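PDB 1Y9U: putative iron binding protein from Bordetella pertussis Tohama I, which probably serves as the periplasmic ferric binding protein of an iron uptake system, holding ferric iron through tyrosine side chains. Local coordinates for residues D63-I68 against A303-R309; W99-R105 against V237-A243; A146-I152 against Y308-A312; T160-R165 against L315-F321. All blocks are in the same frame, centred on the assembly; numbering follows the deposited sequence.

Interaction 1: D63-I68 against A303-R309; sequences DIGNLI and AEIAKYR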
# COMPACT_ATOMS: atom_id res chain seq x y z
N ASP A 63 -2.28 -4.67 -2.39
CA ASP A 63 -1.09 -5.48 -2.11
C ASP A 63 -0.53 -6.10 -3.38
O ASP A 63 -1.23 -6.80 -4.10
CB ASP A 63 -1.36 -6.56 -1.07
CG ASP A 63 -0.11 -7.08 -0.45
OD1 ASP A 63 0.71 -7.69 -1.15
OD2 ASP A 63 0.16 -6.93 0.74
N ILE A 64 0.74 -5.84 -3.66
CA ILE A 64 1.43 -6.41 -4.82
C ILE A 64 1.31 -7.93 -4.86
O ILE A 64 1.14 -8.50 -5.93
CB ILE A 64 2.91 -5.95 -4.89
CG1 ILE A 64 3.61 -6.48 -6.14
CG2 ILE A 64 3.70 -6.41 -3.65
CD1 ILE A 64 2.98 -6.04 -7.48
N GLY A 65 1.37 -8.60 -3.71
CA GLY A 65 1.20 -10.04 -3.68
C GLY A 65 -0.12 -10.50 -4.25
O GLY A 65 -0.17 -11.49 -5.00
N ASN A 66 -1.20 -9.80 -3.90
CA ASN A 66 -2.52 -10.14 -4.43
C ASN A 66 -2.59 -9.92 -5.94
O ASN A 66 -3.23 -10.69 -6.66
CB ASN A 66 -3.61 -9.33 -3.74
CG ASN A 66 -3.88 -9.79 -2.32
OD1 ASN A 66 -4.21 -8.99 -1.45
ND2 ASN A 66 -3.77 -11.09 -2.09
N LEU A 67 -1.96 -8.86 -6.43
CA LEU A 67 -1.92 -8.59 -7.86
C LEU A 67 -1.16 -9.64 -8.63
O LEU A 67 -1.62 -10.13 -9.65
CB LEU A 67 -1.28 -7.23 -8.11
CG LEU A 67 -2.19 -6.04 -8.04
CD1 LEU A 67 -1.31 -4.81 -8.17
CD2 LEU A 67 -3.26 -6.05 -9.14
N ILE A 68 0.02 -10.00 -8.14
CA ILE A 68 0.83 -11.04 -8.77
C ILE A 68 0.10 -12.38 -8.72
O ILE A 68 0.18 -13.15 -9.66
CB ILE A 68 2.23 -11.11 -8.11
CG1 ILE A 68 2.94 -9.76 -8.33
CG2 ILE A 68 3.02 -12.33 -8.61
CD1 ILE A 68 4.24 -9.78 -9.04
N ALA A 303 7.53 -6.04 -7.40
CA ALA A 303 7.39 -7.47 -7.60
C ALA A 303 8.35 -8.29 -6.71
O ALA A 303 8.01 -9.41 -6.36
CB ALA A 303 7.57 -7.83 -9.06
N GLU A 304 9.49 -7.71 -6.36
CA GLU A 304 10.45 -8.33 -5.41
C GLU A 304 9.82 -8.64 -4.05
O GLU A 304 10.22 -9.59 -3.36
CB GLU A 304 11.70 -7.46 -5.22
CG GLU A 304 12.57 -7.32 -6.46
CD GLU A 304 13.45 -8.54 -6.68
OE1 GLU A 304 13.03 -9.44 -7.41
OE2 GLU A 304 14.56 -8.59 -6.11
N ILE A 305 8.86 -7.82 -3.63
CA ILE A 305 8.17 -8.06 -2.37
C ILE A 305 7.42 -9.39 -2.42
O ILE A 305 7.46 -10.19 -1.48
CB ILE A 305 7.21 -6.88 -2.05
CG1 ILE A 305 8.01 -5.63 -1.73
CG2 ILE A 305 6.27 -7.23 -0.91
CD1 ILE A 305 7.19 -4.38 -1.89
N ALA A 306 6.76 -9.66 -3.54
CA ALA A 306 6.07 -10.92 -3.73
C ALA A 306 7.06 -12.09 -3.80
O ALA A 306 6.79 -13.14 -3.22
CB ALA A 306 5.22 -10.87 -5.00
N LYS A 307 8.19 -11.89 -4.46
CA LYS A 307 9.25 -12.91 -4.58
C LYS A 307 9.76 -13.38 -3.22
O LYS A 307 10.00 -14.56 -3.05
CB LYS A 307 10.44 -12.37 -5.39
CG LYS A 307 11.65 -13.32 -5.55
CD LYS A 307 12.82 -12.71 -6.36
CE LYS A 307 14.10 -13.59 -6.33
NZ LYS A 307 15.12 -13.19 -7.35
N TYR A 308 9.94 -12.46 -2.28
CA TYR A 308 10.57 -12.76 -0.99
C TYR A 308 9.56 -12.87 0.17
O TYR A 308 9.98 -13.00 1.32
CB TYR A 308 11.63 -11.70 -0.65
CG TYR A 308 12.87 -11.78 -1.49
CD1 TYR A 308 13.07 -10.94 -2.58
CD2 TYR A 308 13.87 -12.70 -1.20
CE1 TYR A 308 14.22 -11.01 -3.35
CE2 TYR A 308 15.03 -12.78 -1.97
CZ TYR A 308 15.19 -11.93 -3.04
OH TYR A 308 16.33 -12.00 -3.83
N ARG A 309 8.26 -12.86 -0.12
CA ARG A 309 7.22 -12.80 0.90
C ARG A 309 7.22 -13.99 1.84
O ARG A 309 7.16 -13.84 3.05
CB ARG A 309 5.81 -12.61 0.29
CG ARG A 309 4.85 -11.93 1.25
CD ARG A 309 5.13 -10.43 1.36
NE ARG A 309 4.09 -9.62 1.97
CZ ARG A 309 3.06 -9.06 1.33
NH1 ARG A 309 2.87 -9.25 0.03
NH2 ARG A 309 2.23 -8.28 2.00
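D63 and R309 form the polar half of this helix contact, a worked example of a salt bridge built onto a helix N-cap. The carboxylate and the guanidinium meet end-on with their planes only 7° apart. R309 NH1 donates to D63 OD1 at 2.9 Å and R309 NH2 to D63 OD2 at 2.8 Å, both bonds nearly straight and both using syn lone pairs. The anti lone pair of D63 OD1 takes the capping bond from G65 N at 2.8 Å, which gives this oxygen two donors and fixes the rotation of the carboxylate. A bend at chi2 of R309 (75°) turns the chain toward the cap, and the lack of a side chain on G65 lets the guanidinium lie close to the first turn. T145 OG1 and the carbonyl of P142 accept further bonds from the guanidinium. The helix start and the arginine would both be expected to favour a charged D63.

The apolar half is made of short or branched side chains. I64 CG2 packs on I305 CG2 at 3.8 Å, while I68 CD1 reaches A303 CB at 3.9 Å. A306 CB comes to 4.3 Å from G65 CA and also touches I68 CG1. The two helix axes approach to 8.7 Å, crossing almost at right angles (-86°).

The same first turn is held from the strand side, where the side-chain oxygen N238 OD1 accepts from I64 N. A capped helix following directly on strand 58-62 is a beta-alpha unit of the periplasmic binding protein fold, and here the cap lies about 6 Å, side chain to side chain, from the iron ligand Y143.

Interaction 2: W99-R105 against V237-A243; sequences WYALSLR and VNISGAA
Y100 and A242 pair in both directions, with Y100 N to A242 O and A242 N to Y100 O each 3.0 Å long, and at the other end R105 and N238 do the same. Between these regular ends the register slips by one residue: L102 and S103 both face S240, a classic beta bulge. L102 N donates almost straight to S240 O at 2.9 Å, and S240 N reaches S103 O at 3.1 Å.

The closest packing lies at the bulge and beside it. The S103 and S240 hydroxyls meet at 2.7 Å, E276 and Y270 being their further partners, and the CA atoms of A101 and G241 approach to 4.1 Å. On the face of L104 and I239 the side chains meet by apolar contacts longer than the polar ones at the bulge, L104 CD2 lying 4.0 Å from I239 CG2. I239 CD1 lies 3.8 Å from both A101 CB and W99 CZ3, put there by a chi1 of 64° that sets CG1 between the backbone N and the carbonyl carbon. Neither face is open to solvent.

R105 leaves the pair toward the iron site, where E276 holds its guanidinium in a salt bridge and Y143 OH makes a weak bond. Two long antiparallel strands like these are consistent with the interlobe hinge of ferric binding proteins.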
# COMPACT_ATOMS: atom_id res chain seq x y z
N TRP A 99 0.09 -5.81 -14.98
CA TRP A 99 -0.56 -5.17 -13.82
C TRP A 99 0.06 -3.79 -13.66
O TRP A 99 1.16 -3.54 -14.14
CB TRP A 99 -0.36 -5.97 -12.51
CG TRP A 99 1.05 -6.24 -12.17
CD1 TRP A 99 1.77 -7.36 -12.49
CD2 TRP A 99 1.93 -5.40 -11.43
NE1 TRP A 99 3.06 -7.23 -12.04
CE2 TRP A 99 3.18 -6.05 -11.37
CE3 TRP A 99 1.81 -4.14 -10.83
CZ2 TRP A 99 4.29 -5.49 -10.73
CZ3 TRP A 99 2.90 -3.58 -10.20
CH2 TRP A 99 4.13 -4.25 -10.17
N TYR A 100 -0.66 -2.90 -13.00
CA TYR A 100 -0.24 -1.53 -12.83
C TYR A 100 -0.60 -1.00 -11.44
O TYR A 100 -1.74 -1.17 -11.01
CB TYR A 100 -0.97 -0.66 -13.84
CG TYR A 100 -0.53 -0.85 -15.26
CD1 TYR A 100 -1.17 -1.77 -16.08
CD2 TYR A 100 0.50 -0.09 -15.78
CE1 TYR A 100 -0.75 -1.93 -17.41
CE2 TYR A 100 0.91 -0.24 -17.09
CZ TYR A 100 0.29 -1.14 -17.88
OH TYR A 100 0.71 -1.24 -19.19
N ALA A 101 0.34 -0.36 -10.75
CA ALA A 101 0.02 0.38 -9.52
C ALA A 101 -0.86 1.58 -9.83
O ALA A 101 -0.69 2.24 -10.84
CB ALA A 101 1.29 0.84 -8.81
N LEU A 102 -1.79 1.84 -8.92
CA LEU A 102 -2.66 3.01 -8.93
C LEU A 102 -2.45 3.95 -7.76
O LEU A 102 -2.74 5.15 -7.89
CB LEU A 102 -4.12 2.57 -8.98
CG LEU A 102 -4.55 1.76 -10.21
CD1 LEU A 102 -6.01 1.37 -10.06
CD2 LEU A 102 -4.35 2.53 -11.51
N SER A 103 -1.93 3.45 -6.63
CA SER A 103 -1.58 4.32 -5.52
C SER A 103 -0.51 3.63 -4.69
O SER A 103 -0.32 2.43 -4.80
CB SER A 103 -2.79 4.61 -4.65
OG SER A 103 -3.21 3.44 -3.98
N LEU A 104 0.18 4.43 -3.88
CA LEU A 104 1.29 3.97 -3.05
C LEU A 104 0.90 4.01 -1.59
O LEU A 104 0.29 4.99 -1.13
CB LEU A 104 2.54 4.81 -3.26
CG LEU A 104 2.92 5.09 -4.71
CD1 LEU A 104 4.18 5.93 -4.77
CD2 LEU A 104 3.08 3.80 -5.50
N ARG A 105 1.31 2.98 -0.86
CA ARG A 105 1.03 2.79 0.57
C ARG A 105 2.36 2.63 1.28
O ARG A 105 2.86 1.52 1.46
CB ARG A 105 0.16 1.55 0.70
CG ARG A 105 -1.24 1.79 0.12
CD ARG A 105 -1.99 0.54 -0.20
NE ARG A 105 -2.17 -0.35 0.94
CZ ARG A 105 -3.22 -0.35 1.75
NH1 ARG A 105 -4.23 0.49 1.62
NH2 ARG A 105 -3.25 -1.23 2.73
N VAL A 237 7.21 1.10 -0.12
CA VAL A 237 5.81 1.21 -0.48
C VAL A 237 5.23 -0.14 -0.90
O VAL A 237 5.87 -0.95 -1.59
CB VAL A 237 5.54 2.27 -1.59
CG1 VAL A 237 6.11 3.62 -1.21
CG2 VAL A 237 6.02 1.81 -2.97
N ASN A 238 4.02 -0.41 -0.44
CA ASN A 238 3.17 -1.38 -1.14
C ASN A 238 2.20 -0.54 -2.01
O ASN A 238 2.31 0.69 -2.09
CB ASN A 238 2.45 -2.39 -0.20
CG ASN A 238 2.18 -3.76 -0.87
OD1 ASN A 238 1.97 -3.87 -2.06
ND2 ASN A 238 2.26 -4.85 -0.06
N ILE A 239 1.28 -1.21 -2.68
CA ILE A 239 0.43 -0.53 -3.65
C ILE A 239 -1.00 -1.01 -3.62
O ILE A 239 -1.30 -2.09 -3.14
CB ILE A 239 0.99 -0.76 -5.08
CG1 ILE A 239 0.95 -2.24 -5.47
CG2 ILE A 239 2.38 -0.16 -5.23
CD1 ILE A 239 1.27 -2.49 -6.95
N SER A 240 -1.88 -0.19 -4.18
CA SER A 240 -3.10 -0.72 -4.78
C SER A 240 -2.87 -0.75 -6.29
O SER A 240 -2.00 -0.06 -6.80
CB SER A 240 -4.34 0.12 -4.45
OG SER A 240 -4.35 1.32 -5.22
N GLY A 241 -3.65 -1.55 -7.00
CA GLY A 241 -3.43 -1.65 -8.43
C GLY A 241 -4.49 -2.44 -9.14
O GLY A 241 -5.47 -2.85 -8.55
N ALA A 242 -4.28 -2.63 -10.44
CA ALA A 242 -5.28 -3.22 -11.29
C ALA A 242 -4.66 -3.87 -12.51
O ALA A 242 -3.52 -3.66 -12.85
CB ALA A 242 -6.26 -2.14 -11.71
N ALA A 243 -5.49 -4.66 -13.16
CA ALA A 243 -5.12 -5.42 -14.36
C ALA A 243 -6.37 -5.63 -15.18
O ALA A 243 -7.48 -5.62 -14.64
CB ALA A 243 -4.53 -6.74 -13.98

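Interaction 3: A146-I152 against Y308-A312; sequences ALVAAMI and YRKQA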
# COMPACT_ATOMS: atom_id res chain seq x y z
N ALA A 146 5.67 -7.53 3.96
CA ALA A 146 6.14 -6.87 2.74
C ALA A 146 7.42 -6.07 3.00
O ALA A 146 8.31 -6.06 2.16
CB ALA A 146 5.06 -5.98 2.17
N LEU A 147 7.49 -5.37 4.14
CA LEU A 147 8.68 -4.57 4.47
C LEU A 147 9.88 -5.50 4.67
O LEU A 147 10.97 -5.23 4.20
CB LEU A 147 8.42 -3.71 5.73
CG LEU A 147 9.62 -2.93 6.27
CD1 LEU A 147 10.13 -1.93 5.28
CD2 LEU A 147 9.27 -2.25 7.61
N VAL A 148 9.65 -6.60 5.39
CA VAL A 148 10.69 -7.62 5.62
C VAL A 148 11.17 -8.21 4.30
O VAL A 148 12.36 -8.40 4.10
CB VAL A 148 10.19 -8.70 6.61
CG1 VAL A 148 11.23 -9.84 6.78
CG2 VAL A 148 9.90 -8.04 7.96
N ALA A 149 10.25 -8.48 3.38
CA ALA A 149 10.62 -9.02 2.07
C ALA A 149 11.49 -8.05 1.29
O ALA A 149 12.50 -8.43 0.69
CB ALA A 149 9.37 -9.39 1.27
N ALA A 150 11.15 -6.77 1.33
CA ALA A 150 11.97 -5.77 0.67
C ALA A 150 13.35 -5.68 1.32
O ALA A 150 14.37 -5.49 0.65
CB ALA A 150 11.28 -4.41 0.70
N MET A 151 13.40 -5.82 2.64
CA MET A 151 14.67 -5.78 3.35
C MET A 151 15.56 -6.98 2.95
O MET A 151 16.76 -6.81 2.79
CB MET A 151 14.47 -5.76 4.88
CG MET A 151 15.76 -5.49 5.66
SD MET A 151 15.47 -5.29 7.43
CE MET A 151 14.77 -3.64 7.49
N ILE A 152 14.99 -8.15 2.76
CA ILE A 152 15.79 -9.30 2.26
C ILE A 152 16.34 -8.96 0.88
O ILE A 152 17.51 -9.18 0.59
CB ILE A 152 14.98 -10.60 2.23
CG1 ILE A 152 14.51 -10.98 3.64
CG2 ILE A 152 15.80 -11.73 1.61
CD1 ILE A 152 13.52 -12.08 3.69
N TYR A 308 9.94 -12.46 -2.28
CA TYR A 308 10.57 -12.76 -0.99
C TYR A 308 9.56 -12.87 0.17
O TYR A 308 9.98 -13.00 1.32
CB TYR A 308 11.63 -11.70 -0.65
CG TYR A 308 12.87 -11.78 -1.49
CD1 TYR A 308 13.07 -10.94 -2.58
CD2 TYR A 308 13.87 -12.70 -1.20
CE1 TYR A 308 14.22 -11.01 -3.35
CE2 TYR A 308 15.03 -12.78 -1.97
CZ TYR A 308 15.19 -11.93 -3.04
OH TYR A 308 16.33 -12.00 -3.83
N ARG A 309 8.26 -12.86 -0.12
CA ARG A 309 7.22 -12.80 0.90
C ARG A 309 7.22 -13.99 1.84
O ARG A 309 7.16 -13.84 3.05
CB ARG A 309 5.81 -12.61 0.29
CG ARG A 309 4.85 -11.93 1.25
CD ARG A 309 5.13 -10.43 1.36
NE ARG A 309 4.09 -9.62 1.97
CZ ARG A 309 3.06 -9.06 1.33
NH1 ARG A 309 2.87 -9.25 0.03
NH2 ARG A 309 2.23 -8.28 2.00
N LYS A 310 7.28 -15.19 1.26
CA LYS A 310 7.24 -16.40 2.07
C LYS A 310 8.52 -16.51 2.92
O LYS A 310 8.43 -16.81 4.10
CB LYS A 310 7.07 -17.64 1.19
CG LYS A 310 6.85 -18.94 1.95
CD LYS A 310 7.13 -20.18 1.08
CE LYS A 310 6.10 -20.33 -0.04
NZ LYS A 310 6.33 -21.54 -0.90
N GLN A 311 9.67 -16.19 2.35
CA GLN A 311 10.93 -16.17 3.09
C GLN A 311 10.85 -15.19 4.28
O GLN A 311 11.31 -15.47 5.38
CB GLN A 311 12.11 -15.78 2.18
CG GLN A 311 13.48 -15.99 2.84
CD GLN A 311 14.67 -15.68 1.95
OE1 GLN A 311 14.51 -15.40 0.76
NE2 GLN A 311 15.86 -15.71 2.53
N ALA A 312 10.23 -14.04 4.05
CA ALA A 312 10.08 -13.01 5.06
C ALA A 312 9.20 -13.52 6.20
O ALA A 312 9.55 -13.34 7.36
CB ALA A 312 9.47 -11.76 4.44
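A149 and A312 lie at the heart of a steep helix crossing in the periplasmic binding protein fold, an instance of small residues letting two helices come close. The axes of the two short segments pass at 8.0 Å and 106°. A312 CB sits 3.5 Å from A149 N and equally close to V148 CG1, while A149 CB rests against the backbone carbonyl of Y308.

Around this centre the larger side chains close in. I152 divides its branches: CG2 meets Y308 CD2 at 3.5 Å, and CD1 reaches A312 CA at 3.8 Å. The split follows from a chi1 of -62°, which sets CG2 opposite the backbone N and CG1 beside it. The methylene part of Q311 packs on the same isoleucine, with CG 4.0 Å from I152 CD1, and Q311 OE1 lies in the plane of the Y308 ring at its edge. Apolar contact carries the crossing, for the segments exchange no hydrogen bonds.

The next shell positions these groups. Helix 157-170 backs V148 through T160, and L315, one turn on from Q311, touches I152. Helix 303-318 is kinked here, since the N atoms of K310 and Q311 lack bonds to the preceding turn. At the far end R309 runs alongside the start of segment 146-152, its guanidinium committed to D63. A146 CB stands 3.4 Å above one guanidinium face, toward the rim, whereas A146 N and R309 NE, 3.3 Å apart, are two donors and make no bond.

Interaction 4: T160-R165 against L315-F321; sequences TEKWLR and LVDKVGF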
# COMPACT_ATOMS: atom_id res chain seq x y z
N THR A 160 18.62 -9.14 7.64
CA THR A 160 17.19 -8.98 7.94
C THR A 160 16.82 -9.70 9.23
O THR A 160 16.06 -9.17 10.06
CB THR A 160 16.34 -9.48 6.77
OG1 THR A 160 16.64 -8.69 5.62
CG2 THR A 160 14.84 -9.27 7.06
N GLU A 161 17.37 -10.89 9.45
CA GLU A 161 17.13 -11.61 10.68
C GLU A 161 17.64 -10.84 11.90
O GLU A 161 16.96 -10.75 12.94
CB GLU A 161 17.78 -12.99 10.62
CG GLU A 161 17.57 -13.79 11.87
CD GLU A 161 18.19 -15.15 11.85
OE1 GLU A 161 18.38 -15.69 12.97
OE2 GLU A 161 18.47 -15.67 10.74
N LYS A 162 18.83 -10.27 11.78
CA LYS A 162 19.41 -9.50 12.86
C LYS A 162 18.55 -8.28 13.17
O LYS A 162 18.34 -7.96 14.32
CB LYS A 162 20.85 -9.08 12.51
CG LYS A 162 21.47 -8.05 13.43
CD LYS A 162 23.00 -7.98 13.25
CE LYS A 162 23.64 -7.51 14.52
NZ LYS A 162 24.01 -8.62 15.45
N TRP A 163 18.05 -7.61 12.12
CA TRP A 163 17.13 -6.49 12.30
C TRP A 163 15.88 -6.93 13.04
O TRP A 163 15.48 -6.29 14.00
CB TRP A 163 16.76 -5.91 10.94
CG TRP A 163 15.89 -4.70 11.01
CD1 TRP A 163 16.30 -3.45 11.30
CD2 TRP A 163 14.47 -4.63 10.82
NE1 TRP A 163 15.23 -2.58 11.29
CE2 TRP A 163 14.09 -3.29 10.98
CE3 TRP A 163 13.49 -5.58 10.49
CZ2 TRP A 163 12.77 -2.85 10.83
CZ3 TRP A 163 12.18 -5.15 10.36
CH2 TRP A 163 11.84 -3.80 10.52
N LEU A 164 15.27 -8.02 12.61
CA LEU A 164 14.07 -8.52 13.27
C LEU A 164 14.29 -8.81 14.75
O LEU A 164 13.46 -8.46 15.59
CB LEU A 164 13.53 -9.77 12.57
CG LEU A 164 12.81 -9.50 11.24
CD1 LEU A 164 12.64 -10.80 10.48
CD2 LEU A 164 11.46 -8.80 11.50
N ARG A 165 15.41 -9.46 15.08
CA ARG A 165 15.71 -9.78 16.47
C ARG A 165 15.93 -8.49 17.30
O ARG A 165 15.47 -8.40 18.43
CB ARG A 165 16.93 -10.67 16.57
CG ARG A 165 16.72 -12.08 16.12
CD ARG A 165 17.95 -12.96 16.41
NE ARG A 165 17.86 -14.21 15.69
CZ ARG A 165 17.09 -15.22 16.05
NH1 ARG A 165 16.38 -15.17 17.17
NH2 ARG A 165 17.03 -16.31 15.31
N LEU A 315 11.04 -15.95 8.29
CA LEU A 315 12.03 -15.30 9.16
C LEU A 315 11.35 -14.69 10.40
O LEU A 315 11.85 -14.78 11.51
CB LEU A 315 12.81 -14.22 8.42
CG LEU A 315 14.14 -14.51 7.74
CD1 LEU A 315 14.75 -13.19 7.32
CD2 LEU A 315 15.10 -15.30 8.62
N VAL A 316 10.21 -14.05 10.21
CA VAL A 316 9.46 -13.49 11.32
C VAL A 316 9.13 -14.58 12.34
O VAL A 316 9.28 -14.39 13.55
CB VAL A 316 8.19 -12.77 10.78
CG1 VAL A 316 7.21 -12.46 11.91
CG2 VAL A 316 8.56 -11.50 10.01
N ASP A 317 8.73 -15.75 11.84
CA ASP A 317 8.41 -16.88 12.72
C ASP A 317 9.66 -17.47 13.41
O ASP A 317 9.60 -17.79 14.60
CB ASP A 317 7.68 -17.98 11.95
CG ASP A 317 6.97 -18.92 12.85
OD1 ASP A 317 6.11 -18.49 13.65
OD2 ASP A 317 7.20 -20.14 12.80
N LYS A 318 10.77 -17.53 12.68
CA LYS A 318 12.04 -18.03 13.22
C LYS A 318 12.44 -17.27 14.46
O LYS A 318 12.85 -17.84 15.46
CB LYS A 318 13.14 -17.90 12.17
CG LYS A 318 14.53 -18.43 12.62
CD LYS A 318 15.62 -18.18 11.60
CE LYS A 318 16.93 -18.84 12.01
NZ LYS A 318 18.01 -18.52 11.08
N VAL A 319 12.31 -15.95 14.41
CA VAL A 319 12.73 -15.10 15.52
C VAL A 319 11.68 -14.97 16.63
O VAL A 319 11.95 -14.33 17.65
CB VAL A 319 13.22 -13.70 15.05
CG1 VAL A 319 14.22 -13.80 13.93
CG2 VAL A 319 12.07 -12.79 14.67
N GLY A 320 10.50 -15.53 16.44
CA GLY A 320 9.44 -15.46 17.43
C GLY A 320 9.05 -14.00 17.68
O GLY A 320 8.86 -13.58 18.81
N PHE A 321 8.93 -13.24 16.60
CA PHE A 321 8.71 -11.80 16.67
C PHE A 321 7.50 -11.40 17.50
O PHE A 321 7.53 -10.38 18.17
CB PHE A 321 8.55 -11.25 15.26
CG PHE A 321 8.61 -9.75 15.18
CD1 PHE A 321 7.46 -8.99 15.21
CD2 PHE A 321 9.83 -9.08 15.08
CE1 PHE A 321 7.52 -7.61 15.12
CE2 PHE A 321 9.88 -7.71 14.98
CZ PHE A 321 8.72 -6.97 15.01
O HOH W 1 20.46 -17.48 13.23
O HOH W 2 14.47 -17.36 17.79
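E161 and K318 reach each other through fully extended chains, CG opposite the backbone N in both (chi1 180° and -179°), and cross at about a right angle. K318 NZ then bonds E161 OE2 at 2.9 Å, arriving on the syn side but out of the carboxylate plane. E161 OE1 serves R165 instead, one turn along its own helix: NE and NH2 grip this single oxygen side-on, at 3.1 and 2.8 Å, both in the guanidinium plane. The carboxylate thus stands between two cations of a salt-bridge network. V319 CG1 covers the centre of one face of the R165 guanidinium, and a water links R165 NH1 to K318 O.

Such a charged rim over an apolar core is seen here where helix 303-318 ends against helix 157-170. The end is a Schellman motif: G320 takes positive phi, and F321 N bonds back to V316 O at 3.3 Å. K168 NZ bonds the carbonyls of V319 and G320.

Beneath the rim L164 packs between the helices. Its CD1 packs on L315 CB at 4.0 Å, its CB on V319 CG2, and its CD2 on F321 CD2 at 3.9 Å. The L164 carbonyl oxygen lies at the F321 ring edge, 3.7 Å from CE2.

In the fold
From the N terminus, the chain first passes D63-I68, whose partner in interaction 1 comes 235 residues later on helix 303-318. Inside that long loop lies interaction 2, where W99-R105 is met by V237-A243, and the two touch through N238 and I239. Helices 142-155 and 157-170 fall within the loop of interaction 2, but their partners lie beyond it, so interactions 3 and 4 cross it; they also cross each other, while interaction 4 crosses interaction 1 as well. Interactions 1 and 3 close on the same stretch, sharing Y308 and R309. Helix 303-318 thereby joins helix 64-72 to the two consecutive helices 142-155 and 157-170, while interaction 2 pairs the central strands.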